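Long-range contacts in uridylate kinase (Bacillus anthracis, PDB 2JJX), which catalyses the ATP-dependent phosphorylation of UMP to UDP in pyrimidine nucleotide biosynthesis and carries an allosteric nucleotide-binding site: residues 51-56 against 128-133; 89-94 against 135-140; 121-126 against 159-164. All blocks are in the same frame, centred on the assembly; numbering follows the deposited sequence.

Overall arrangement
From the N terminus, residues 51-56 lead into strand 53-58, and interaction 1 closes the loop when helix 123-131 returns to that strand. Within this loop lie residues 89-94 and 121-126. Each finds its partner only after the loop has closed: 89-94 at 135-140 in interaction 2, 121-126 at 159-164 in interaction 3. All three loops therefore cross, and none nests. Interactions 1 and 2 meet through the paired strands 53-58 and 135-139. Interactions 1 and 3 share helix 123-131 and touch at Leu-130 and Met-160. Phe-138 links interactions 2 and 3. Together they tie helix 76-101 to one face of the sheet and helices 123-131 and 150-160 to the other.

Interaction 1: 51-56 against 128-133; sequences GIEVSI and HHLDNG. With ATP (adenosine-5'-triphosphate), chain F.
One face of the Glu-53 carboxylate lies over the backbone O of Leu-130, with CD of Glu-53 3.6 Å from O of Leu-130. The other flat group is the His-128 ring, on the far side of the helix, which meets ATP of chain F. The ribose O3' of this ATP sits 3.5 Å above one ring face of His-128, offset toward the rim. At the ring edge, in plane, CE1 of His-128 is 3.4 Å from the phosphate oxygen O3G of the same ATP.

Glu-53 CG lies beside its own backbone N. The chain beyond it is extended, which carries the carboxylate across to the last turn of the helix. OE1 of Glu-53 comes to 4.3 Å from OD1 of Asp-131. Both oxygens form salt bridges to Arg-14 NH1, which probably offsets the repulsion between the two acids.

The side chain of Leu-130 packs on the strand, its methyls against oxygen atoms. CD1 of Leu-130 approaches O of Val-54 at 3.3 Å. CD2 of Leu-130 touches OG of Ser-55 at 3.4 Å. Val-136 and Met-160 also pack on Leu-130.

The helix stops here in a Schellman motif. Gly-133, with positive phi, is its C-prime residue. Gly-133 N bonds Leu-130 O at 3.0 Å, and Tyr-134 N bonds His-129 O. Helix 123-131 is the helical link of a beta-alpha-beta crossover from strand 119-120 to strand 135-139. Its inner side rests on the central sheet of the amino acid kinase fold, while His-128 belongs to an ATP pocket that is probably the allosteric site.

Interaction 2: 89-94 against 135-140; sequences INSLML and IVIFGG
Ile-137 is the first residue of 135-140 to meet the helix, and both its branches take part. CG1 stands beside the backbone N (chi1 -50°), while CG2 is anti to it. CG2 of Ile-137 lies 3.5 Å from OG of Ser-91 and 3.7 Å from CB of Ser-91. The other branch goes to Leu-94, where CD1 of Ile-137 is 4.0 Å from CB of Leu-94. These two side chains cross obliquely.

Phe-138 points away from the helix, and its O is 3.8 Å from OG of Ser-91. At Gly-139 the backbone itself meets the helix: CA of Gly-139 is 3.5 Å from OG of Ser-91. That hydroxyl hydrogen-bonds Thr-87 O within its own helix. Gly-140 N, beyond the strand, bonds Thr-87 OG1.

The two segments run nearly antiparallel, at 160°, with their axes 7.8 Å apart. Ile-89 meets Ile-89 of the third subunit. Helix 76-101 packs on one face of the parallel part of the sheet in the amino acid kinase fold; Phe-138 points to the other face. Strand 135-139 lies between strands 106-110 and 53-58. Ser-91 also touches Val-108 of the first. Leu-94 touches Ile-56 and Ile-58 of the second, and Ile-40 of helix 34-48.

Interaction 3: 121-126 against 159-164; sequences YIRLRA and EMNSDA. With ATP (adenosine-5'-triphosphate), chain F; ATP (adenosine-5'-triphosphate), chain D.
Arg-123 NE donates to the backbone O of Glu-159 over 2.7 Å. The bond is nearly straight, at 170°, and the acceptor lies in the guanidinium plane of Arg-123. At the same guanidinium, NH2 forms a salt bridge to Asp-75 of the fourth subunit.

Tyr-121 OH gives a weak hydrogen bond to Glu-159 OE2 at 3.3 Å. The carboxylate comes to the ring edge, the two planes 63° apart. Its main partner is Arg-156, in a salt bridge through OE1 of Glu-159; Arg-156 also makes a cation-pi contact with Tyr-121.

The contact sets a helix start against a helix end. Ile-122 is at the N-cap position of helix 123-131, and Asn-161 closes helix 150-160 in a Schellman motif. Arg-125 lies between two ATP molecules, at what is probably the allosteric site. NH2 of Arg-125 hydrogen-bonds O2A of ATP of chain D at 2.7 Å, and NH1 of Arg-125 comes to 3.2 Å from O5' of ATP of chain F. Ile-122 CD1 is 3.8 Å from N1 of the latter.

Packing falls to Met-160, whose chain bends twice. SD of Met-160 meets CB of Ala-126 at 3.4 Å, and CE of Met-160 is 4.2 Å from CD of Arg-123.

Interaction 1: 51-56 against 128-133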
# COMPACT_ATOMS: atom_id res chain seq x y z
N GLY A 51 34.44 10.19 8.51
CA GLY A 51 33.36 11.06 8.09
C GLY A 51 33.07 10.92 6.62
O GLY A 51 32.54 11.82 5.97
N ILE A 52 33.42 9.75 6.09
CA ILE A 52 33.06 9.37 4.74
C ILE A 52 31.65 8.83 4.87
O ILE A 52 31.34 8.16 5.86
CB ILE A 52 34.00 8.26 4.25
CG1 ILE A 52 35.40 8.83 4.05
CG2 ILE A 52 33.46 7.65 2.96
CD1 ILE A 52 36.38 7.83 3.55
N GLU A 53 30.78 9.17 3.93
CA GLU A 53 29.42 8.66 3.98
C GLU A 53 29.24 7.29 3.34
O GLU A 53 29.73 7.04 2.24
CB GLU A 53 28.41 9.67 3.46
CG GLU A 53 28.84 11.07 3.70
CD GLU A 53 28.22 12.01 2.70
OE1 GLU A 53 27.50 11.52 1.82
OE2 GLU A 53 28.46 13.23 2.77
N VAL A 54 28.68 6.38 4.11
CA VAL A 54 28.55 4.98 3.73
C VAL A 54 27.14 4.48 3.45
O VAL A 54 26.23 4.72 4.23
CB VAL A 54 29.19 4.12 4.86
CG1 VAL A 54 28.84 2.66 4.65
CG2 VAL A 54 30.69 4.30 4.90
N SER A 55 27.00 3.70 2.38
CA SER A 55 25.78 2.95 2.05
C SER A 55 26.27 1.52 1.98
O SER A 55 27.42 1.31 1.61
CB SER A 55 25.25 3.32 0.66
OG SER A 55 25.42 4.69 0.40
N ILE A 56 25.43 0.54 2.31
CA ILE A 56 25.86 -0.85 2.25
C ILE A 56 24.84 -1.72 1.54
O ILE A 56 23.64 -1.55 1.75
CB ILE A 56 26.19 -1.38 3.66
CG1 ILE A 56 27.09 -0.40 4.41
CG2 ILE A 56 26.70 -2.82 3.64
CD1 ILE A 56 27.60 -0.92 5.73
N HIS A 128 19.41 12.15 1.52
CA HIS A 128 19.27 13.00 2.69
C HIS A 128 19.91 12.43 3.94
O HIS A 128 20.64 13.11 4.64
CB HIS A 128 17.78 13.18 2.95
CG HIS A 128 17.25 14.50 2.50
ND1 HIS A 128 16.35 15.22 3.25
CD2 HIS A 128 17.53 15.26 1.41
CE1 HIS A 128 16.08 16.35 2.63
NE2 HIS A 128 16.77 16.40 1.51
N HIS A 129 19.52 11.21 4.28
CA HIS A 129 20.09 10.51 5.40
C HIS A 129 21.61 10.59 5.31
O HIS A 129 22.28 11.05 6.22
CB HIS A 129 19.65 9.06 5.32
CG HIS A 129 18.20 8.84 5.62
ND1 HIS A 129 17.50 9.60 6.53
CD2 HIS A 129 17.36 7.85 5.24
CE1 HIS A 129 16.28 9.11 6.67
NE2 HIS A 129 16.17 8.04 5.90
N LEU A 130 22.13 10.12 4.17
CA LEU A 130 23.56 10.09 3.87
C LEU A 130 24.20 11.45 4.11
O LEU A 130 25.24 11.57 4.74
CB LEU A 130 23.76 9.67 2.42
CG LEU A 130 24.54 8.38 2.19
CD1 LEU A 130 24.51 7.47 3.41
CD2 LEU A 130 23.96 7.70 0.98
N ASP A 131 23.53 12.47 3.59
CA ASP A 131 23.89 13.87 3.79
C ASP A 131 23.91 14.26 5.27
O ASP A 131 24.84 14.93 5.71
CB ASP A 131 22.89 14.74 3.03
CG ASP A 131 23.20 14.79 1.54
OD1 ASP A 131 24.23 14.20 1.13
OD2 ASP A 131 22.46 15.47 0.79
N ASN A 132 22.96 13.74 6.04
CA ASN A 132 22.93 13.93 7.49
C ASN A 132 23.88 13.00 8.26
O ASN A 132 23.72 12.81 9.46
CB ASN A 132 21.52 13.72 8.01
CG ASN A 132 20.56 14.74 7.49
OD1 ASN A 132 20.96 15.67 6.78
ND2 ASN A 132 19.28 14.55 7.78
N GLY A 133 24.83 12.38 7.57
CA GLY A 133 25.80 11.52 8.21
C GLY A 133 25.34 10.16 8.70
O GLY A 133 26.08 9.50 9.43
PG ATP F . 13.80 19.01 5.47
O1G ATP F . 13.90 20.52 5.44
O2G ATP F . 14.95 18.45 6.31
O3G ATP F . 13.90 18.51 4.04
PB ATP F . 11.94 17.28 6.85
O1B ATP F . 10.64 17.55 7.67
O2B ATP F . 13.02 16.65 7.76
O3B ATP F . 12.42 18.62 6.14
PA ATP F . 10.61 15.12 5.73
O1A ATP F . 9.42 15.86 5.10
O2A ATP F . 10.28 14.62 7.16
O3A ATP F . 11.68 16.24 5.73
O5' ATP F . 11.15 13.94 4.76
C5' ATP F . 12.35 14.27 4.04
C4' ATP F . 12.39 13.85 2.55
O4' ATP F . 11.36 12.93 2.11
C3' ATP F . 12.49 14.99 1.54
O3' ATP F . 13.59 14.81 0.65
C2' ATP F . 11.17 14.97 0.77
O2' ATP F . 11.50 15.20 -0.61
C1' ATP F . 10.54 13.59 1.10
N9 ATP F . 10.05 12.73 0.02
C8 ATP F . 10.45 12.73 -1.30
N7 ATP F . 9.81 11.85 -2.05
C5 ATP F . 8.93 11.23 -1.19
C6 ATP F . 7.98 10.20 -1.38
N6 ATP F . 7.76 9.60 -2.58
N1 ATP F . 7.25 9.78 -0.33
C2 ATP F . 7.46 10.37 0.86
N3 ATP F . 8.34 11.36 1.16
C4 ATP F . 9.06 11.75 0.09

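Interaction 2: 89-94 against 135-140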
# COMPACT_ATOMS: atom_id res chain seq x y z
N ILE A 89 17.14 -9.75 5.85
CA ILE A 89 17.45 -10.35 7.14
C ILE A 89 18.85 -9.92 7.54
O ILE A 89 19.07 -9.47 8.66
CB ILE A 89 17.32 -11.89 7.07
CG1 ILE A 89 15.87 -12.31 6.90
CG2 ILE A 89 17.98 -12.57 8.26
CD1 ILE A 89 15.70 -13.81 6.82
N ASN A 90 19.80 -10.02 6.61
CA ASN A 90 21.19 -9.64 6.86
C ASN A 90 21.30 -8.15 7.13
O ASN A 90 22.10 -7.73 7.96
CB ASN A 90 22.06 -9.98 5.66
CG ASN A 90 22.37 -11.47 5.54
OD1 ASN A 90 22.00 -12.27 6.40
ND2 ASN A 90 23.05 -11.85 4.46
N SER A 91 20.52 -7.35 6.41
CA SER A 91 20.53 -5.90 6.61
C SER A 91 20.16 -5.59 8.06
O SER A 91 20.85 -4.86 8.77
CB SER A 91 19.54 -5.23 5.66
OG SER A 91 19.97 -5.35 4.31
N LEU A 92 19.05 -6.19 8.49
CA LEU A 92 18.54 -5.99 9.83
C LEU A 92 19.54 -6.43 10.89
O LEU A 92 19.80 -5.67 11.82
CB LEU A 92 17.25 -6.74 10.02
CG LEU A 92 15.97 -5.98 9.71
CD1 LEU A 92 16.20 -4.76 8.83
CD2 LEU A 92 14.98 -6.98 9.12
N MET A 93 20.10 -7.64 10.75
CA MET A 93 21.19 -8.08 11.63
C MET A 93 22.29 -7.03 11.66
O MET A 93 22.46 -6.34 12.65
CB MET A 93 21.79 -9.39 11.16
CG MET A 93 21.22 -10.59 11.90
SD MET A 93 21.64 -10.72 13.68
CE MET A 93 23.35 -10.54 13.58
N LEU A 94 23.01 -6.88 10.55
CA LEU A 94 24.05 -5.86 10.38
C LEU A 94 23.73 -4.55 11.09
O LEU A 94 24.59 -3.94 11.73
CB LEU A 94 24.26 -5.58 8.89
CG LEU A 94 25.63 -5.20 8.34
CD1 LEU A 94 25.60 -3.82 7.71
CD2 LEU A 94 26.75 -5.29 9.36
N ILE A 135 24.34 6.07 8.48
CA ILE A 135 24.79 4.91 7.74
C ILE A 135 23.54 4.28 7.17
O ILE A 135 22.56 4.09 7.89
CB ILE A 135 25.50 3.93 8.64
CG1 ILE A 135 26.72 4.60 9.27
CG2 ILE A 135 25.84 2.68 7.86
CD1 ILE A 135 27.51 3.69 10.20
N VAL A 136 23.53 4.07 5.86
CA VAL A 136 22.37 3.46 5.24
C VAL A 136 22.60 2.09 4.64
O VAL A 136 23.62 1.84 3.99
CB VAL A 136 21.49 4.38 4.39
CG1 VAL A 136 21.89 5.85 4.46
CG2 VAL A 136 21.31 3.87 3.01
N ILE A 137 21.68 1.18 4.94
CA ILE A 137 21.75 -0.18 4.44
C ILE A 137 20.59 -0.45 3.53
O ILE A 137 19.45 -0.13 3.85
CB ILE A 137 21.81 -1.20 5.57
CG1 ILE A 137 22.90 -0.81 6.58
CG2 ILE A 137 22.04 -2.60 5.01
CD1 ILE A 137 23.22 -1.91 7.60
N PHE A 138 20.92 -1.02 2.38
CA PHE A 138 19.92 -1.35 1.38
C PHE A 138 19.72 -2.86 1.31
O PHE A 138 20.66 -3.62 1.05
CB PHE A 138 20.40 -0.84 0.04
CG PHE A 138 20.62 0.65 -0.01
CD1 PHE A 138 21.86 1.17 -0.34
CD2 PHE A 138 19.55 1.51 0.09
CE1 PHE A 138 22.04 2.50 -0.49
CE2 PHE A 138 19.71 2.86 -0.12
CZ PHE A 138 20.96 3.36 -0.36
N GLY A 139 18.47 -3.26 1.53
CA GLY A 139 18.05 -4.65 1.49
C GLY A 139 17.05 -4.90 0.38
O GLY A 139 16.37 -3.97 -0.05
N GLY A 140 16.95 -6.14 -0.07
CA GLY A 140 16.05 -6.53 -1.13
C GLY A 140 16.55 -6.07 -2.48
O GLY A 140 15.78 -5.88 -3.42

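Interaction 3: 121-126 against 159-164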
# COMPACT_ATOMS: atom_id res chain seq x y z
N TYR A 121 12.19 2.08 0.73
CA TYR A 121 13.28 2.82 0.10
C TYR A 121 12.77 3.96 -0.74
O TYR A 121 12.04 3.75 -1.69
CB TYR A 121 14.04 1.93 -0.86
CG TYR A 121 14.93 2.74 -1.77
CD1 TYR A 121 16.07 3.35 -1.27
CD2 TYR A 121 14.64 2.89 -3.13
CE1 TYR A 121 16.95 4.01 -2.11
CE2 TYR A 121 15.51 3.58 -3.98
CZ TYR A 121 16.68 4.11 -3.46
OH TYR A 121 17.57 4.84 -4.25
N ILE A 122 13.29 5.14 -0.46
CA ILE A 122 12.99 6.33 -1.26
C ILE A 122 14.28 7.09 -1.46
O ILE A 122 15.02 7.42 -0.52
CB ILE A 122 11.91 7.20 -0.65
CG1 ILE A 122 10.56 6.51 -0.73
CG2 ILE A 122 11.90 8.55 -1.34
CD1 ILE A 122 9.63 6.89 0.40
N ARG A 123 14.57 7.34 -2.72
CA ARG A 123 15.84 7.89 -3.14
C ARG A 123 16.27 9.12 -2.38
O ARG A 123 17.26 9.10 -1.65
CB ARG A 123 15.76 8.15 -4.63
CG ARG A 123 16.73 9.16 -5.10
CD ARG A 123 17.82 8.53 -5.90
NE ARG A 123 18.75 9.54 -6.37
CZ ARG A 123 18.38 10.72 -6.87
NH1 ARG A 123 17.10 11.01 -7.01
NH2 ARG A 123 19.30 11.58 -7.27
N LEU A 124 15.55 10.21 -2.61
CA LEU A 124 15.89 11.48 -1.99
C LEU A 124 15.96 11.42 -0.47
O LEU A 124 16.70 12.19 0.15
CB LEU A 124 14.96 12.58 -2.47
CG LEU A 124 14.75 12.41 -3.98
CD1 LEU A 124 13.59 11.46 -4.31
CD2 LEU A 124 14.65 13.74 -4.72
N ARG A 125 15.25 10.46 0.12
CA ARG A 125 15.33 10.23 1.56
C ARG A 125 16.68 9.59 1.88
O ARG A 125 17.30 9.87 2.92
CB ARG A 125 14.23 9.26 2.03
CG ARG A 125 13.32 9.81 3.10
CD ARG A 125 12.54 8.74 3.84
NE ARG A 125 12.64 8.86 5.30
CZ ARG A 125 12.69 10.01 5.98
NH1 ARG A 125 12.67 11.19 5.35
NH2 ARG A 125 12.76 9.99 7.30
N ALA A 126 17.11 8.70 1.00
CA ALA A 126 18.34 7.97 1.23
C ALA A 126 19.49 8.92 1.12
O ALA A 126 20.41 8.88 1.91
CB ALA A 126 18.46 6.86 0.18
N GLU A 159 22.71 6.13 -8.02
CA GLU A 159 21.54 6.85 -7.51
C GLU A 159 21.93 7.74 -6.32
O GLU A 159 21.32 8.78 -6.06
CB GLU A 159 20.49 5.84 -7.03
CG GLU A 159 19.44 5.45 -8.06
CD GLU A 159 18.46 4.40 -7.51
OE1 GLU A 159 18.92 3.32 -7.08
OE2 GLU A 159 17.23 4.64 -7.50
N MET A 160 22.90 7.28 -5.54
CA MET A 160 23.25 7.96 -4.31
C MET A 160 24.38 8.97 -4.52
O MET A 160 24.73 9.71 -3.60
CB MET A 160 23.58 6.91 -3.24
CG MET A 160 23.15 7.30 -1.84
SD MET A 160 21.42 7.06 -1.47
CE MET A 160 20.63 7.45 -2.94
N ASN A 161 24.85 9.06 -5.75
CA ASN A 161 25.88 10.04 -6.14
C ASN A 161 27.13 9.62 -5.42
O ASN A 161 27.82 10.45 -4.82
CB ASN A 161 25.54 11.45 -5.68
CG ASN A 161 24.38 12.07 -6.43
OD1 ASN A 161 23.73 11.43 -7.26
ND2 ASN A 161 24.04 13.30 -6.06
N SER A 162 27.37 8.32 -5.37
CA SER A 162 28.55 7.80 -4.71
C SER A 162 29.82 8.13 -5.49
O SER A 162 29.76 8.40 -6.68
CB SER A 162 28.39 6.31 -4.45
OG SER A 162 27.31 6.13 -3.55
N ASP A 163 30.94 8.20 -4.80
CA ASP A 163 32.21 8.53 -5.43
C ASP A 163 32.91 7.26 -5.94
O ASP A 163 33.80 7.31 -6.79
CB ASP A 163 33.13 9.20 -4.41
CG ASP A 163 32.85 10.68 -4.25
OD1 ASP A 163 32.20 11.28 -5.13
OD2 ASP A 163 33.33 11.28 -3.26
N ALA A 164 32.57 6.13 -5.33
CA ALA A 164 33.19 4.85 -5.66
C ALA A 164 32.35 3.70 -5.10
O ALA A 164 31.53 3.91 -4.21
CB ALA A 164 34.58 4.81 -5.13
PG ATP F . 13.80 19.01 5.47
O1G ATP F . 13.90 20.52 5.44
O2G ATP F . 14.95 18.45 6.31
O3G ATP F . 13.90 18.51 4.04
PB ATP F . 11.94 17.28 6.85
O1B ATP F . 10.64 17.55 7.67
O2B ATP F . 13.02 16.65 7.76
O3B ATP F . 12.42 18.62 6.14
PA ATP F . 10.61 15.12 5.73
O1A ATP F . 9.42 15.86 5.10
O2A ATP F . 10.28 14.62 7.16
O3A ATP F . 11.68 16.24 5.73
O5' ATP F . 11.15 13.94 4.76
C5' ATP F . 12.35 14.27 4.04
C4' ATP F . 12.39 13.85 2.55
O4' ATP F . 11.36 12.93 2.11
C3' ATP F . 12.49 14.99 1.54
O3' ATP F . 13.59 14.81 0.65
C2' ATP F . 11.17 14.97 0.77
O2' ATP F . 11.50 15.20 -0.61
C1' ATP F . 10.54 13.59 1.10
N9 ATP F . 10.05 12.73 0.02
C8 ATP F . 10.45 12.73 -1.30
N7 ATP F . 9.81 11.85 -2.05
C5 ATP F . 8.93 11.23 -1.19
C6 ATP F . 7.98 10.20 -1.38
N6 ATP F . 7.76 9.60 -2.58
N1 ATP F . 7.25 9.78 -0.33
C2 ATP F . 7.46 10.37 0.86
N3 ATP F . 8.34 11.36 1.16
C4 ATP F . 9.06 11.75 0.09
PG ATP D . 15.63 11.91 13.77
O1G ATP D . 17.04 12.40 13.49
O2G ATP D . 15.60 11.61 15.26
O3G ATP D . 15.36 10.64 12.97
PB ATP D . 13.18 13.02 12.59
O1B ATP D . 13.29 14.04 11.42
O2B ATP D . 12.02 13.49 13.52
O3B ATP D . 14.53 13.03 13.45
PA ATP D . 12.91 10.71 10.74
O1A ATP D . 14.28 10.00 10.64
O2A ATP D . 12.71 11.59 9.48
O3A ATP D . 12.85 11.54 12.09
O5' ATP D . 11.71 9.61 10.78
C5' ATP D . 11.22 9.17 12.05
C4' ATP D . 11.31 7.64 12.10
O4' ATP D . 10.61 7.04 10.97
C3' ATP D . 12.73 7.07 12.15
O3' ATP D . 13.20 6.87 13.49
C2' ATP D . 12.63 5.74 11.40
O2' ATP D . 12.36 4.72 12.38
C1' ATP D . 11.45 5.96 10.42
N9 ATP D . 10.79 4.75 9.92
C8 ATP D . 11.02 3.45 10.33
N7 ATP D . 10.30 2.56 9.68
C5 ATP D . 9.57 3.32 8.80
C6 ATP D . 8.63 2.94 7.84
N6 ATP D . 8.31 1.62 7.66
N1 ATP D . 8.03 3.91 7.09
C2 ATP D . 8.37 5.21 7.30
N3 ATP D . 9.28 5.68 8.18
C4 ATP D . 9.84 4.68 8.91